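PDB 3NNB: alginate lyase from Bacteroides ovatus, which probably cleaves the polysaccharide alginate by beta-elimination. Local coordinates for residues T6-A11 / M174-T179; I166-F171 / T231-Y236; I318-K323 / E327-Q332. All coordinates share one frame; numbering follows the deposited sequence.

Contact 1 of 3, residues T6-A11 / M174-T179; sequences TRIYAA and MIDAMT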
loop_
_atom_site.group_PDB
_atom_site.type_symbol
_atom_site.label_atom_id
_atom_site.label_comp_id
_atom_site.label_asym_id
_atom_site.label_seq_id
_atom_site.Cartn_x
_atom_site.Cartn_y
_atom_site.Cartn_z
ATOM N N THR A 6 -8.538 2.467 13.451
ATOM C CA THR A 6 -7.615 2.164 12.357
ATOM C C THR A 6 -7.511 0.655 12.119
ATOM O O THR A 6 -7.611 -0.165 13.058
ATOM C CB THR A 6 -6.243 2.796 12.598
ATOM O OG1 THR A 6 -5.653 2.319 13.810
ATOM C CG2 THR A 6 -6.367 4.347 12.711
ATOM N N ARG A 7 -7.250 0.295 10.866
ATOM C CA ARG A 7 -7.209 -1.105 10.453
ATOM C C ARG A 7 -5.824 -1.592 10.085
ATOM O O ARG A 7 -5.431 -2.714 10.435
ATOM C CB ARG A 7 -8.191 -1.333 9.291
ATOM C CG ARG A 7 -9.610 -0.883 9.553
ATOM C CD ARG A 7 -10.252 -1.664 10.689
ATOM N NE ARG A 7 -11.673 -1.310 10.770
ATOM C CZ ARG A 7 -12.616 -1.975 11.426
ATOM N NH1 ARG A 7 -12.356 -3.094 12.077
ATOM N NH2 ARG A 7 -13.865 -1.489 11.415
ATOM N N ILE A 8 -5.079 -0.767 9.358
ATOM C CA ILE A 8 -3.695 -1.050 8.987
ATOM C C ILE A 8 -2.764 -0.671 10.133
ATOM O O ILE A 8 -1.892 -1.451 10.536
ATOM C CB ILE A 8 -3.290 -0.263 7.704
ATOM C CG1 ILE A 8 -4.075 -0.796 6.487
ATOM C CG2 ILE A 8 -1.797 -0.333 7.502
ATOM C CD1 ILE A 8 -3.510 -2.025 5.873
ATOM N N TYR A 9 -2.954 0.524 10.678
ATOM C CA TYR A 9 -2.176 0.973 11.847
ATOM C C TYR A 9 -2.766 0.303 13.094
ATOM O O TYR A 9 -3.965 0.154 13.183
ATOM C CB TYR A 9 -2.266 2.498 12.048
ATOM C CG TYR A 9 -1.754 3.385 10.918
ATOM C CD1 TYR A 9 -0.739 2.977 10.087
ATOM C CD2 TYR A 9 -2.296 4.659 10.723
ATOM C CE1 TYR A 9 -0.274 3.827 9.041
ATOM C CE2 TYR A 9 -1.839 5.499 9.703
ATOM C CZ TYR A 9 -0.829 5.098 8.901
ATOM O OH TYR A 9 -0.372 5.949 7.885
ATOM N N ALA A 10 -1.908 -0.101 14.023
ATOM C CA ALA A 10 -2.309 -0.663 15.322
ATOM C C ALA A 10 -2.786 0.495 16.195
ATOM O O ALA A 10 -1.960 1.332 16.613
ATOM C CB ALA A 10 -1.136 -1.403 15.972
ATOM N N ALA A 11 -4.095 0.590 16.397
ATOM C CA ALA A 11 -4.689 1.785 16.995
ATOM C C ALA A 11 -4.201 2.060 18.437
ATOM O O ALA A 11 -3.963 3.213 18.798
ATOM C CB ALA A 11 -6.233 1.698 16.999
HETATM N N MSE A 174 -4.167 5.406 3.583
HETATM C CA MSE A 174 -4.858 6.684 3.515
HETATM C C MSE A 174 -6.182 6.700 4.283
HETATM O O MSE A 174 -6.517 7.672 4.931
HETATM C CB MSE A 174 -5.099 7.064 2.058
HETATM C CG MSE A 174 -5.501 8.499 1.910
HETATM SE SE MSE A 174 -6.061 8.979 0.116
HETATM C CE MSE A 174 -7.720 8.051 0.158
ATOM N N ILE A 175 -6.912 5.590 4.215
ATOM C CA ILE A 175 -8.192 5.487 4.897
ATOM C C ILE A 175 -7.972 5.639 6.412
ATOM O O ILE A 175 -8.743 6.338 7.075
ATOM C CB ILE A 175 -8.910 4.174 4.574
ATOM C CG1 ILE A 175 -9.599 4.312 3.199
ATOM C CG2 ILE A 175 -9.899 3.795 5.720
ATOM C CD1 ILE A 175 -10.042 2.945 2.588
ATOM N N ASP A 176 -6.931 5.007 6.944
ATOM C CA ASP A 176 -6.615 5.171 8.374
ATOM C C ASP A 176 -6.304 6.627 8.711
ATOM O O ASP A 176 -6.748 7.142 9.773
ATOM C CB ASP A 176 -5.488 4.266 8.836
ATOM C CG ASP A 176 -5.913 2.826 9.018
ATOM O OD1 ASP A 176 -7.123 2.506 8.905
ATOM O OD2 ASP A 176 -5.013 2.017 9.251
ATOM N N ALA A 177 -5.586 7.307 7.832
ATOM C CA ALA A 177 -5.270 8.739 8.054
ATOM C C ALA A 177 -6.558 9.566 8.033
ATOM O O ALA A 177 -6.695 10.502 8.826
ATOM C CB ALA A 177 -4.269 9.228 7.008
HETATM N N MSE A 178 -7.511 9.236 7.153
HETATM C CA MSE A 178 -8.828 9.916 7.143
HETATM C C MSE A 178 -9.591 9.682 8.457
HETATM O O MSE A 178 -10.118 10.622 9.083
HETATM C CB MSE A 178 -9.682 9.532 5.943
HETATM C CG MSE A 178 -9.031 9.924 4.624
HETATM SE SE MSE A 178 -10.225 9.855 3.110
HETATM C CE MSE A 178 -10.557 7.973 3.133
ATOM N N THR A 179 -9.579 8.439 8.916
ATOM C CA THR A 179 -10.195 8.097 10.196
ATOM C C THR A 179 -9.642 8.947 11.326
ATOM O O THR A 179 -10.406 9.468 12.159
ATOM C CB THR A 179 -10.104 6.576 10.498
ATOM O OG1 THR A 179 -10.788 5.837 9.484
ATOM C CG2 THR A 179 -10.691 6.238 11.880
#
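Three consecutive backbone N-H groups, those of Arg7, Ile8 and Tyr9, converge on the carboxylate of Asp176 and dock the N-terminal loop onto helix 171-180. Arg7 N gives a nearly straight bond to OD1 of Asp176, 3.0 Å long, reaching that oxygen on its syn side but tilted well out of the carboxylate plane. OD2 takes two donors. Ile8 N lies 2.8 Å from Asp176 OD2 on its syn lone pair, in a bent bond (N-H...O 134°). Tyr9 N meets the same oxygen, Asp176 OD2, at 2.9 Å in a nearly straight bond, almost along the C-O axis. Three bonds thus fix the rotation of a buried carboxylate, and the gathered N-H dipoles would be expected to favour its ionised form.

Packing is tightest around this group. CB of Thr6 sits 3.6 Å from CG of Asp176, and the Tyr9 ring passes it in the opposite sense, turned well away from the carboxylate plane, its CD2 3.7 Å from Asp176 CB. With Thr6 OG1 between its backbone N and carbonyl carbon (chi1 60°), the hydroxyl can reach back to Tyr9 O at 2.8 Å, which ties the two ends of the bend together. An asparagine in place of Asp176 would probably leave at least one of the three N-H groups without an acceptor and weaken the hold on the loop.

Arg7 marks the looser, partly exposed side: its CB only grazes Asp176, and its guanidinium turns away to Thr294. Just beyond the bend, Ala10 forms the N-cap of helix 11-19. Tyr9 rests on helix 98-118 and bonds through its OH to Glu173, while Ile8 packs on helix 274-293 and Arg7 touches both that helix and helix 221-236.

Contact 2 of 3, residues I166-F171 / T231-Y236; sequences IDIYSF and TAYALY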
loop_
_atom_site.group_PDB
_atom_site.type_symbol
_atom_site.label_atom_id
_atom_site.label_comp_id
_atom_site.label_asym_id
_atom_site.label_seq_id
_atom_site.Cartn_x
_atom_site.Cartn_y
_atom_site.Cartn_z
ATOM N N ILE A 166 -2.932 -2.469 -8.240
ATOM C CA ILE A 166 -1.851 -2.233 -7.281
ATOM C C ILE A 166 -1.581 -0.730 -7.116
ATOM O O ILE A 166 -1.060 -0.311 -6.085
ATOM C CB ILE A 166 -0.559 -3.054 -7.639
ATOM C CG1 ILE A 166 0.299 -3.344 -6.398
ATOM C CG2 ILE A 166 0.313 -2.329 -8.717
ATOM C CD1 ILE A 166 -0.314 -4.316 -5.410
ATOM N N ASP A 167 -1.883 0.066 -8.145
ATOM C CA ASP A 167 -1.597 1.510 -8.116
ATOM C C ASP A 167 -2.207 2.202 -6.898
ATOM O O ASP A 167 -1.669 3.203 -6.419
ATOM C CB ASP A 167 -2.126 2.223 -9.363
ATOM C CG ASP A 167 -1.374 1.864 -10.653
ATOM O OD1 ASP A 167 -0.586 0.900 -10.655
ATOM O OD2 ASP A 167 -1.626 2.535 -11.683
ATOM N N ILE A 168 -3.366 1.712 -6.424
ATOM C CA ILE A 168 -4.089 2.372 -5.347
ATOM C C ILE A 168 -3.921 1.700 -4.015
ATOM O O ILE A 168 -4.647 1.976 -3.081
ATOM C CB ILE A 168 -5.607 2.529 -5.671
ATOM C CG1 ILE A 168 -6.311 1.199 -5.974
ATOM C CG2 ILE A 168 -5.781 3.557 -6.794
ATOM C CD1 ILE A 168 -7.870 1.261 -5.728
ATOM N N TYR A 169 -2.957 0.770 -3.909
ATOM C CA TYR A 169 -2.789 0.017 -2.661
ATOM C C TYR A 169 -2.617 0.962 -1.434
ATOM O O TYR A 169 -3.104 0.642 -0.346
ATOM C CB TYR A 169 -1.617 -0.941 -2.735
ATOM C CG TYR A 169 -1.559 -1.869 -1.529
ATOM C CD1 TYR A 169 -2.267 -3.060 -1.535
ATOM C CD2 TYR A 169 -0.852 -1.525 -0.376
ATOM C CE1 TYR A 169 -2.264 -3.896 -0.437
ATOM C CE2 TYR A 169 -0.838 -2.360 0.727
ATOM C CZ TYR A 169 -1.557 -3.549 0.682
ATOM O OH TYR A 169 -1.555 -4.375 1.811
ATOM N N SER A 170 -1.934 2.092 -1.612
ATOM C CA SER A 170 -1.757 3.065 -0.529
ATOM C C SER A 170 -3.068 3.656 0.031
ATOM O O SER A 170 -3.058 4.227 1.132
ATOM C CB SER A 170 -0.804 4.200 -0.919
ATOM O OG SER A 170 -1.373 5.027 -1.896
ATOM N N PHE A 171 -4.198 3.475 -0.669
ATOM C CA PHE A 171 -5.469 3.909 -0.125
ATOM C C PHE A 171 -5.809 3.146 1.160
ATOM O O PHE A 171 -6.566 3.635 2.008
ATOM C CB PHE A 171 -6.591 3.753 -1.149
ATOM C CG PHE A 171 -6.587 4.762 -2.258
ATOM C CD1 PHE A 171 -5.599 5.734 -2.424
ATOM C CD2 PHE A 171 -7.604 4.700 -3.198
ATOM C CE1 PHE A 171 -5.674 6.659 -3.487
ATOM C CE2 PHE A 171 -7.660 5.606 -4.232
ATOM C CZ PHE A 171 -6.692 6.587 -4.373
ATOM N N THR A 231 -10.797 -5.891 1.433
ATOM C CA THR A 231 -11.139 -6.000 2.863
ATOM C C THR A 231 -11.153 -4.614 3.503
ATOM O O THR A 231 -12.111 -4.238 4.178
ATOM C CB THR A 231 -10.206 -6.939 3.571
ATOM O OG1 THR A 231 -10.299 -8.237 2.975
ATOM C CG2 THR A 231 -10.583 -7.070 5.075
ATOM N N ALA A 232 -10.080 -3.846 3.285
ATOM C CA ALA A 232 -9.992 -2.520 3.868
ATOM C C ALA A 232 -11.118 -1.600 3.356
ATOM O O ALA A 232 -11.697 -0.829 4.144
ATOM C CB ALA A 232 -8.642 -1.889 3.516
ATOM N N TYR A 233 -11.407 -1.640 2.050
ATOM C CA TYR A 233 -12.416 -0.721 1.473
ATOM C C TYR A 233 -13.811 -1.161 1.919
ATOM O O TYR A 233 -14.663 -0.316 2.201
ATOM C CB TYR A 233 -12.312 -0.613 -0.041
ATOM C CG TYR A 233 -10.911 -0.255 -0.498
ATOM C CD1 TYR A 233 -10.028 0.365 0.333
ATOM C CD2 TYR A 233 -10.457 -0.603 -1.778
ATOM C CE1 TYR A 233 -8.700 0.639 -0.084
ATOM C CE2 TYR A 233 -9.207 -0.304 -2.202
ATOM C CZ TYR A 233 -8.298 0.288 -1.352
ATOM O OH TYR A 233 -6.989 0.497 -1.750
ATOM N N ALA A 234 -14.010 -2.473 2.045
ATOM C CA ALA A 234 -15.277 -2.993 2.577
ATOM C C ALA A 234 -15.508 -2.459 3.991
ATOM O O ALA A 234 -16.607 -1.993 4.314
ATOM C CB ALA A 234 -15.282 -4.566 2.553
ATOM N N LEU A 235 -14.475 -2.496 4.845
ATOM C CA LEU A 235 -14.631 -2.046 6.236
ATOM C C LEU A 235 -14.908 -0.552 6.260
ATOM O O LEU A 235 -15.788 -0.109 7.010
ATOM C CB LEU A 235 -13.400 -2.351 7.097
ATOM C CG LEU A 235 -13.264 -3.828 7.440
ATOM C CD1 LEU A 235 -11.877 -4.131 8.029
ATOM C CD2 LEU A 235 -14.362 -4.207 8.471
ATOM N N TYR A 236 -14.203 0.226 5.435
ATOM C CA TYR A 236 -14.392 1.682 5.451
ATOM C C TYR A 236 -15.833 2.085 5.059
ATOM O O TYR A 236 -16.367 3.064 5.569
ATOM C CB TYR A 236 -13.397 2.381 4.523
ATOM C CG TYR A 236 -13.459 3.881 4.577
ATOM C CD1 TYR A 236 -13.237 4.566 5.781
ATOM C CD2 TYR A 236 -13.740 4.625 3.445
ATOM C CE1 TYR A 236 -13.305 5.970 5.848
ATOM C CE2 TYR A 236 -13.863 6.015 3.525
ATOM C CZ TYR A 236 -13.615 6.674 4.713
ATOM O OH TYR A 236 -13.657 8.079 4.812
#
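Tyr233 reaches from helix 221-236 into the bend at 168-171, touching Ile168 and Phe171, and its side chain supplies all that segment 231-236 brings to this contact. From CB the side chain heads toward the loop, with CG beside the backbone N and anti to the carbonyl carbon (chi1 -53°). Phe171 and Ile168 both approach from the same side of the ring, near its outer end. CE1 of Tyr233 comes within 3.9 Å of CB of Phe171, and CE2 lies 4.1 Å from CD1 of Ile168. CZ also packs against Phe171 CB, at a similar distance. At the tip, OH of Tyr233 stands 3.3 Å from Phe171 CB and 3.1 Å from Ile168 O, a close polar approach. The established hydrogen bond of this hydroxyl is with Gln229, one turn earlier on the same helix, so the phenol is anchored to its own helix while its end abuts the loop.

The surface that receives it is a type I beta turn from Ile168 to Phe171, closed by the bond from Phe171 N to Ile168 O at 2.9 Å. The carbonyl oxygen nearest the tyrosine hydroxyl is therefore the turn's own acceptor. Ile168 and Phe171 also brace each other, for Ile168 CB lies 3.8 Å above one face of the Phe171 ring, toward its rim. These contacts are buried and chiefly apolar, with the phenol oxygen and the Ile168 carbonyl oxygen as the polar atoms in their midst.

The turn leads directly into helix 171-180. Helix 189-208 adds further packing, Leu202 against Ile168 and Val203 against Tyr233. Elsewhere on the loop, Tyr169 bonds to Asp287 of helix 274-293, and Asp167 is held by Gln150 of strand 148-151 and Ser65 of strand 64-66, so the loop joins the helices to the small parallel sheet.

Contact 3 of 3, residues I318-K323 / E327-Q332; sequences IPYIGK and EWPYQQ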
loop_
_atom_site.group_PDB
_atom_site.type_symbol
_atom_site.label_atom_id
_atom_site.label_comp_id
_atom_site.label_asym_id
_atom_site.label_seq_id
_atom_site.Cartn_x
_atom_site.Cartn_y
_atom_site.Cartn_z
ATOM N N ILE A 318 14.692 -14.512 6.998
ATOM C CA ILE A 318 15.551 -14.047 8.094
ATOM C C ILE A 318 17.056 -14.287 7.885
ATOM O O ILE A 318 17.843 -13.384 8.117
ATOM C CB ILE A 318 15.063 -14.618 9.458
ATOM C CG1 ILE A 318 13.835 -13.828 9.886
ATOM C CG2 ILE A 318 16.205 -14.556 10.542
ATOM C CD1 ILE A 318 12.949 -14.472 10.948
ATOM N N PRO A 319 17.467 -15.486 7.438
ATOM C CA PRO A 319 18.928 -15.708 7.330
ATOM C C PRO A 319 19.656 -14.768 6.401
ATOM O O PRO A 319 20.886 -14.603 6.504
ATOM C CB PRO A 319 19.028 -17.152 6.846
ATOM C CG PRO A 319 17.736 -17.789 7.321
ATOM C CD PRO A 319 16.702 -16.720 7.195
ATOM N N TYR A 320 18.915 -14.155 5.474
ATOM C CA TYR A 320 19.522 -13.258 4.535
ATOM C C TYR A 320 19.652 -11.846 5.049
ATOM O O TYR A 320 20.340 -11.040 4.448
ATOM C CB TYR A 320 18.739 -13.268 3.217
ATOM C CG TYR A 320 18.759 -14.615 2.536
ATOM C CD1 TYR A 320 19.911 -15.087 1.902
ATOM C CD2 TYR A 320 17.615 -15.420 2.508
ATOM C CE1 TYR A 320 19.927 -16.325 1.275
ATOM C CE2 TYR A 320 17.609 -16.635 1.888
ATOM C CZ TYR A 320 18.772 -17.089 1.269
ATOM O OH TYR A 320 18.710 -18.288 0.649
ATOM N N ILE A 321 19.014 -11.559 6.172
ATOM C CA ILE A 321 19.081 -10.221 6.724
ATOM C C ILE A 321 20.429 -10.042 7.377
ATOM O O ILE A 321 20.837 -10.856 8.222
ATOM C CB ILE A 321 17.931 -9.930 7.730
ATOM C CG1 ILE A 321 16.576 -10.076 7.044
ATOM C CG2 ILE A 321 18.084 -8.524 8.297
ATOM C CD1 ILE A 321 15.367 -9.923 7.988
ATOM N N GLY A 322 21.158 -9.035 6.930
ATOM C CA GLY A 322 22.518 -8.803 7.410
ATOM C C GLY A 322 23.616 -9.601 6.724
ATOM O O GLY A 322 24.788 -9.460 7.070
ATOM N N LYS A 323 23.256 -10.412 5.729
ATOM C CA LYS A 323 24.203 -11.205 4.943
ATOM C C LYS A 323 24.405 -10.521 3.612
ATOM O O LYS A 323 23.482 -9.901 3.109
ATOM C CB LYS A 323 23.596 -12.580 4.714
ATOM C CG LYS A 323 24.532 -13.712 4.572
ATOM C CD LYS A 323 23.800 -15.045 4.542
ATOM C CE LYS A 323 23.766 -15.733 5.904
ATOM N NZ LYS A 323 23.394 -17.141 5.776
ATOM N N GLU A 327 25.292 -13.934 -1.088
ATOM C CA GLU A 327 24.765 -15.162 -0.482
ATOM C C GLU A 327 23.287 -15.389 -0.830
ATOM O O GLU A 327 22.741 -16.445 -0.542
ATOM C CB GLU A 327 24.967 -15.114 1.022
ATOM C CG GLU A 327 26.447 -14.917 1.439
ATOM C CD GLU A 327 27.369 -15.833 0.706
ATOM O OE1 GLU A 327 27.329 -17.077 0.949
ATOM O OE2 GLU A 327 28.115 -15.341 -0.177
ATOM N N TRP A 328 22.646 -14.360 -1.390
ATOM C CA TRP A 328 21.247 -14.416 -1.825
ATOM C C TRP A 328 21.177 -15.039 -3.224
ATOM O O TRP A 328 21.621 -14.447 -4.205
ATOM C CB TRP A 328 20.697 -12.971 -1.859
ATOM C CG TRP A 328 19.365 -12.773 -2.459
ATOM C CD1 TRP A 328 19.101 -12.064 -3.587
ATOM C CD2 TRP A 328 18.099 -13.145 -1.908
ATOM N NE1 TRP A 328 17.745 -12.023 -3.823
ATOM C CE2 TRP A 328 17.100 -12.680 -2.803
ATOM C CE3 TRP A 328 17.703 -13.844 -0.772
ATOM C CZ2 TRP A 328 15.742 -12.910 -2.592
ATOM C CZ3 TRP A 328 16.347 -14.071 -0.575
ATOM C CH2 TRP A 328 15.384 -13.591 -1.479
ATOM N N PRO A 329 20.625 -16.265 -3.325
ATOM C CA PRO A 329 20.689 -17.018 -4.563
ATOM C C PRO A 329 19.541 -16.742 -5.560
ATOM O O PRO A 329 19.123 -17.633 -6.283
ATOM C CB PRO A 329 20.675 -18.461 -4.061
ATOM C CG PRO A 329 19.755 -18.390 -2.825
ATOM C CD PRO A 329 20.032 -17.061 -2.217
ATOM N N TYR A 330 19.057 -15.506 -5.568
ATOM C CA TYR A 330 18.012 -15.045 -6.462
ATOM C C TYR A 330 18.482 -13.670 -6.955
ATOM O O TYR A 330 19.481 -13.131 -6.482
ATOM C CB TYR A 330 16.679 -14.900 -5.703
ATOM C CG TYR A 330 16.310 -16.171 -4.940
ATOM C CD1 TYR A 330 15.747 -17.257 -5.603
ATOM C CD2 TYR A 330 16.596 -16.323 -3.593
ATOM C CE1 TYR A 330 15.431 -18.424 -4.933
ATOM C CE2 TYR A 330 16.329 -17.493 -2.937
ATOM C CZ TYR A 330 15.740 -18.539 -3.620
ATOM O OH TYR A 330 15.465 -19.738 -2.965
ATOM N N GLN A 331 17.729 -13.074 -7.862
ATOM C CA GLN A 331 18.079 -11.767 -8.346
ATOM C C GLN A 331 17.648 -10.657 -7.370
ATOM O O GLN A 331 16.637 -10.768 -6.665
ATOM C CB GLN A 331 17.441 -11.530 -9.712
ATOM C CG GLN A 331 17.843 -12.514 -10.798
ATOM C CD GLN A 331 17.066 -12.263 -12.104
ATOM O OE1 GLN A 331 17.508 -11.489 -12.920
ATOM N NE2 GLN A 331 15.858 -12.827 -12.214
ATOM N N GLN A 332 18.371 -9.534 -7.389
ATOM C CA GLN A 332 17.935 -8.304 -6.770
ATOM C C GLN A 332 18.738 -7.194 -7.427
ATOM O O GLN A 332 19.827 -6.808 -6.967
ATOM C CB GLN A 332 18.084 -8.259 -5.250
ATOM C CG GLN A 332 17.575 -7.000 -4.614
ATOM C CD GLN A 332 16.068 -6.750 -4.741
ATOM O OE1 GLN A 332 15.256 -7.697 -4.838
ATOM N NE2 GLN A 332 15.686 -5.447 -4.812
#
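Tyr320 lays one face of its ring against the edge of Trp328 in a T-shaped aromatic pair. The ring planes stand at 87°, and the centroid of the tyrosine ring is 4.8 Å from that of the tryptophan six-membered ring. CE3 of Trp328 is the atom that points in, 3.5 Å above the plane of the Tyr320 ring and over its centre, with CZ3 beside it above the CD2 and CE2 side. In Trp328 CG is anti to the backbone N (chi1 171°), beside the carbonyl carbon, and from there the six-membered ring reaches Tyr320. On the pyrrole side NE1 gives a weak bond to Gln331 O, and Tyr330 CD2 lies over one indole face.

The backbone before Trp328 and the proline after it complete the surroundings of Tyr320. Glu327 O sits in the ring plane at its edge, 3.4 Å from CE1 of Tyr320, while CD of Pro329 approaches the phenol oxygen of Tyr320 at the same distance.

Both segments belong to the loop that connects helix 310-317 with helix 336-351, and the chain doubles back there through a type II beta turn from Tyr320 to Lys323. Gly322 occupies the turn position with positive phi (84°), where any side chain would collide with the carbonyl oxygen of Ile321.

On the solvent side, Lys323 and Glu327 cross at about a right angle through their aliphatic parts, CD of Lys323 lying 3.7 Å from CB of Glu327. Their charged ends diverge, NZ of Lys323 remaining 6.2 Å from OE1 of Glu327, too far for a salt bridge. On the inner side Trp328 meets the Trp336 ring and packs on Ala274 and Leu275, and Gln340 of helix 336-351 bonds to Tyr320 O and Gly322 N.

Contacts 1 and 2 are neighbours, their centres 11 Å apart, and they share helix 171-180: contact 2 holds the turn leading into it, contact 1 a residue midway along it. They also touch, Ile175 packing on Tyr233 and Tyr236 of helix 221-236. Their segments alternate along the chain, so the N-terminal loop, helix 171-180 and helix 221-236 are interlocked in the interior of the largely helical fold, consistent with the six-hairpin helical toroid of this family's clan. Contact 3 follows both in sequence and joins two parts of one loop at the surface, its centre about 31 to 32 Å from the other two centres. Helix 274-293 is a common neighbour, packing against residues of all three contacts.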